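PDB 5DIC: odorant-binding protein from Phormia regina, which binds fatty acids such as palmitate and probably carries them as a secreted odorant-binding protein of the blowfly's oral disk. Local coordinates for residues K11-V14 with H15-C19; C107-K110 with A111-E114. One frame throughout, in Å; residues are numbered along the deposited sequence.

Interaction 1 (K11-V14 with H15-C19). With PLM (palmitic acid), chain B.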
# COMPACT_ATOMS: atom_id res chain seq x y z
N LYS A 11 -2.13 9.03 -11.20
CA LYS A 11 -1.69 7.63 -11.13
C LYS A 11 -2.46 6.83 -10.09
O LYS A 11 -2.80 5.68 -10.32
CB LYS A 11 -0.19 7.55 -10.85
CG LYS A 11 0.68 7.96 -12.01
CD LYS A 11 2.16 7.87 -11.68
CE LYS A 11 3.00 8.23 -12.87
NZ LYS A 11 4.45 8.27 -12.54
N VAL A 12 -2.74 7.45 -8.96
CA VAL A 12 -3.50 6.76 -7.93
C VAL A 12 -4.85 6.32 -8.51
O VAL A 12 -5.29 5.18 -8.31
CB VAL A 12 -3.72 7.64 -6.68
CG1 VAL A 12 -4.75 7.04 -5.75
CG2 VAL A 12 -2.42 7.83 -5.93
N LYS A 13 -5.53 7.23 -9.22
CA LYS A 13 -6.81 6.89 -9.81
C LYS A 13 -6.71 5.78 -10.84
O LYS A 13 -7.52 4.88 -10.87
CB LYS A 13 -7.47 8.13 -10.38
CG LYS A 13 -8.72 7.88 -11.14
CD LYS A 13 -9.84 7.27 -10.32
CE LYS A 13 -11.10 7.23 -11.16
NZ LYS A 13 -12.09 6.27 -10.61
N VAL A 14 -5.70 5.85 -11.70
CA VAL A 14 -5.50 4.80 -12.67
C VAL A 14 -5.34 3.44 -11.99
O VAL A 14 -5.95 2.44 -12.40
CB VAL A 14 -4.28 5.10 -13.56
CG1 VAL A 14 -3.88 3.88 -14.39
CG2 VAL A 14 -4.59 6.27 -14.51
N HIS A 15 -4.50 3.36 -10.97
CA HIS A 15 -4.24 2.08 -10.31
C HIS A 15 -5.42 1.65 -9.46
O HIS A 15 -5.70 0.44 -9.31
CB HIS A 15 -2.95 2.13 -9.50
CG HIS A 15 -1.75 2.43 -10.33
ND1 HIS A 15 -1.45 1.76 -11.49
CD2 HIS A 15 -0.76 3.34 -10.14
CE1 HIS A 15 -0.31 2.23 -11.98
NE2 HIS A 15 0.12 3.19 -11.19
N PHE A 16 -6.13 2.60 -8.87
CA PHE A 16 -7.37 2.31 -8.16
C PHE A 16 -8.33 1.55 -9.09
O PHE A 16 -8.86 0.49 -8.76
CB PHE A 16 -7.98 3.61 -7.62
CG PHE A 16 -9.30 3.41 -6.93
CD1 PHE A 16 -10.48 3.35 -7.65
CD2 PHE A 16 -9.36 3.33 -5.55
CE1 PHE A 16 -11.70 3.18 -7.01
CE2 PHE A 16 -10.58 3.15 -4.91
CZ PHE A 16 -11.74 3.05 -5.65
N ASP A 17 -8.57 2.11 -10.27
CA ASP A 17 -9.47 1.48 -11.21
C ASP A 17 -8.96 0.11 -11.65
O ASP A 17 -9.75 -0.86 -11.75
CB ASP A 17 -9.68 2.38 -12.44
CG ASP A 17 -10.49 3.62 -12.13
OD1 ASP A 17 -11.13 3.71 -11.09
OD2 ASP A 17 -10.50 4.52 -12.99
N GLU A 18 -7.66 -0.01 -11.89
CA GLU A 18 -7.10 -1.29 -12.28
C GLU A 18 -7.36 -2.34 -11.22
O GLU A 18 -7.69 -3.49 -11.53
CB GLU A 18 -5.58 -1.19 -12.47
CG GLU A 18 -5.14 -0.46 -13.72
CD GLU A 18 -3.67 -0.05 -13.69
OE1 GLU A 18 -3.02 -0.10 -12.63
OE2 GLU A 18 -3.17 0.34 -14.78
N CYS A 19 -7.16 -1.98 -9.96
CA CYS A 19 -7.27 -2.95 -8.88
C CYS A 19 -8.67 -3.28 -8.47
O CYS A 19 -8.97 -4.41 -8.07
CB CYS A 19 -6.42 -2.47 -7.73
SG CYS A 19 -4.65 -2.58 -8.10
C1 PLM B . 2.07 6.07 -7.82
O1 PLM B . 3.22 5.95 -7.31
O2 PLM B . 1.73 5.43 -8.83
C2 PLM B . 1.01 6.95 -7.21
C3 PLM B . 1.40 7.50 -5.85
C4 PLM B . 1.36 6.43 -4.78
C5 PLM B . 1.39 7.10 -3.42
C6 PLM B . 1.68 6.10 -2.33
C7 PLM B . 3.15 5.73 -2.32
C8 PLM B . 3.37 4.92 -1.07
C9 PLM B . 4.57 4.04 -1.31
CA PLM B . 5.14 3.39 -0.06
CB PLM B . 4.98 1.89 0.03
CC PLM B . 5.09 1.39 1.47
CD PLM B . 3.95 0.42 1.81
CE PLM B . 4.01 -0.89 1.01
CF PLM B . 2.93 -1.88 1.49
CG PLM B . 2.95 -3.24 0.81
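K11 and H15 meet one helical turn apart, beside the carboxylate of a bound palmitic acid. H15 can be followed outward from its CB, which packs against the carbonyl oxygen of K11. Its CG lies beside the backbone N (chi1 -60°), which turns the ring back toward K11 O. H15 CD2 comes 3.1 Å from K11 O and 3.5 Å from O2 of the palmitic acid. H15 NE2 lies 3.6 Å from the ligand's O2. This O2 lies at the ring edge, in plane, and K11 CB is also 3.5 Å from it. ND1 gives a hydrogen bond of 2.7 Å to E18 OE1. The bond is nearly straight at 176°. It leaves in the ring plane but meets the carboxylate from above, and so fixes the turn of the imidazole.

On another face of the helix K13 NZ forms a salt bridge with D17 OD1 at 2.8 Å. D17 OD1 receives it on its syn lone pair. K13 bends at chi2 (62°) to bring its amine there. The i to i+4 backbone bond from H15 N to K11 O, 2.9 Å, belongs to the regular helix.

Helix 6-22 is held to helix 43-55 by the disulfide C19-C51. H15 and E18 also lean on K55 there. F16 meets the ring of F48 and packs against L33 and R34 of helix 27-34.

Interaction 2 (C107-K110 with A111-E114). With PLM (palmitic acid), chain C.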
# COMPACT_ATOMS: atom_id res chain seq x y z
N CYS A 107 2.11 -2.49 9.00
CA CYS A 107 3.40 -2.26 9.63
C CYS A 107 3.97 -0.90 9.21
O CYS A 107 4.46 -0.14 10.06
CB CYS A 107 4.37 -3.39 9.33
SG CYS A 107 6.00 -3.26 10.11
N PHE A 108 3.89 -0.57 7.92
CA PHE A 108 4.37 0.75 7.48
C PHE A 108 3.55 1.88 8.10
O PHE A 108 4.09 2.92 8.45
CB PHE A 108 4.37 0.85 5.96
CG PHE A 108 5.62 0.32 5.33
CD1 PHE A 108 6.77 1.11 5.21
CD2 PHE A 108 5.66 -0.96 4.82
CE1 PHE A 108 7.91 0.61 4.62
CE2 PHE A 108 6.80 -1.45 4.21
CZ PHE A 108 7.92 -0.66 4.13
N GLU A 109 2.24 1.67 8.24
CA GLU A 109 1.40 2.68 8.87
C GLU A 109 1.80 2.87 10.32
O GLU A 109 1.78 3.99 10.84
CB GLU A 109 -0.08 2.35 8.73
CG GLU A 109 -0.66 2.60 7.34
CD GLU A 109 -0.61 4.06 6.90
OE1 GLU A 109 -0.54 4.96 7.76
OE2 GLU A 109 -0.64 4.32 5.69
N LYS A 110 2.13 1.78 11.01
CA LYS A 110 2.60 1.87 12.39
C LYS A 110 3.91 2.66 12.45
O LYS A 110 4.08 3.51 13.31
CB LYS A 110 2.74 0.48 12.99
CG LYS A 110 3.26 0.46 14.40
CD LYS A 110 3.25 -0.97 14.95
CE LYS A 110 3.47 -1.03 16.45
NZ LYS A 110 2.75 -2.19 17.07
N ALA A 111 4.82 2.38 11.52
CA ALA A 111 6.09 3.10 11.44
C ALA A 111 5.85 4.59 11.23
O ALA A 111 6.50 5.43 11.86
CB ALA A 111 6.97 2.52 10.34
N LYS A 112 4.90 4.93 10.37
CA LYS A 112 4.55 6.32 10.14
C LYS A 112 4.03 6.96 11.42
O LYS A 112 4.43 8.07 11.77
CB LYS A 112 3.50 6.40 9.05
CG LYS A 112 3.23 7.82 8.59
CD LYS A 112 2.10 7.87 7.59
CE LYS A 112 0.78 7.78 8.32
NZ LYS A 112 -0.35 8.29 7.51
N ASP A 113 3.15 6.27 12.12
CA ASP A 113 2.64 6.74 13.41
C ASP A 113 3.76 7.00 14.41
O ASP A 113 3.70 7.96 15.18
CB ASP A 113 1.63 5.74 14.00
CG ASP A 113 0.31 5.71 13.24
OD1 ASP A 113 0.06 6.59 12.38
OD2 ASP A 113 -0.49 4.80 13.51
N GLU A 114 4.79 6.16 14.40
CA GLU A 114 5.89 6.24 15.36
C GLU A 114 6.85 7.40 15.10
O GLU A 114 7.73 7.69 15.90
CB GLU A 114 6.66 4.92 15.39
CG GLU A 114 5.85 3.83 16.08
CD GLU A 114 6.49 2.46 16.03
OE1 GLU A 114 7.32 2.19 15.13
OE2 GLU A 114 6.14 1.64 16.91
C1 PLM C . -5.01 9.57 -2.61
O1 PLM C . -4.42 10.37 -3.38
O2 PLM C . -6.23 9.30 -2.72
C2 PLM C . -4.24 8.91 -1.49
C3 PLM C . -3.44 7.70 -2.01
C4 PLM C . -2.82 6.91 -0.86
C5 PLM C . -1.71 5.98 -1.32
C6 PLM C . -1.18 5.06 -0.21
C7 PLM C . -0.32 5.81 0.81
C8 PLM C . 0.48 4.87 1.70
C9 PLM C . 1.67 5.61 2.30
CA PLM C . 2.39 4.81 3.39
CB PLM C . 3.28 5.75 4.20
CC PLM C . 4.30 5.01 5.07
CD PLM C . 5.35 5.99 5.56
CE PLM C . 6.51 5.39 6.36
CF PLM C . 7.57 6.46 6.63
CG PLM C . 8.75 6.00 7.48
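E109 and K112 form the ionic part of this contact. E109 OE1 makes a salt bridge to K112 NZ at 3.3 Å, and K112 CE is slightly nearer, at 3.2 Å. The two side chains run side by side in the same direction. E109 bends at chi2 (-62°) and K112 at chi3 (79°), which brings their charged ends together. The side chains of K110 and E114 cross, but their charged atoms do not meet: K110 NZ is 5.1 Å from E114 OE2.

Apolar contacts with the second palmitic acid come from K112 and F108. The ligand's CD lies 4.0 Å from K112 CB, and its CE sits at the edge of the F108 ring, near the ring plane. E109 meets the alkyl chain through a polar atom, with OE2 3.8 Å from the ligand's CA. K112 thus borders the tail with its alkyl part, while E109 splits its carboxylate, OE1 toward K112 and OE2 toward the ligand.

Backbone hydrogen bonds of the i to i+4 kind run through the segment. A111 N bonds C107 O at 2.9 Å, and E114 N reaches K110 O at 3.0 Å.

Helix 97-113 packs on helix 79-89 here. F108 fits against A85, L86 and C89, A111 touches A85, and the disulfide C107-C89 ties the two helices together.

In the fold
Interactions 1 and 2 lie on opposite sides of the chain's centre, with their own centres 23 Å apart. Their nearest atoms are about 12 Å apart, so they do not touch. The two palmitic acids span the space between them. Residues 11-19 lie at the carboxylate end of one ligand, which is hydrogen-bonded to K72. Residues 107-114 border the tail of the other. Each site also meets the other's ligand: the side chains of V12 and F108 lie about 4 Å from the palmitic acids at 107-114 and 11-19, respectively. Both helices are tied by disulfides, as in the mainly helical PBP/GOBP family, and together they help to enclose the fatty acid pocket.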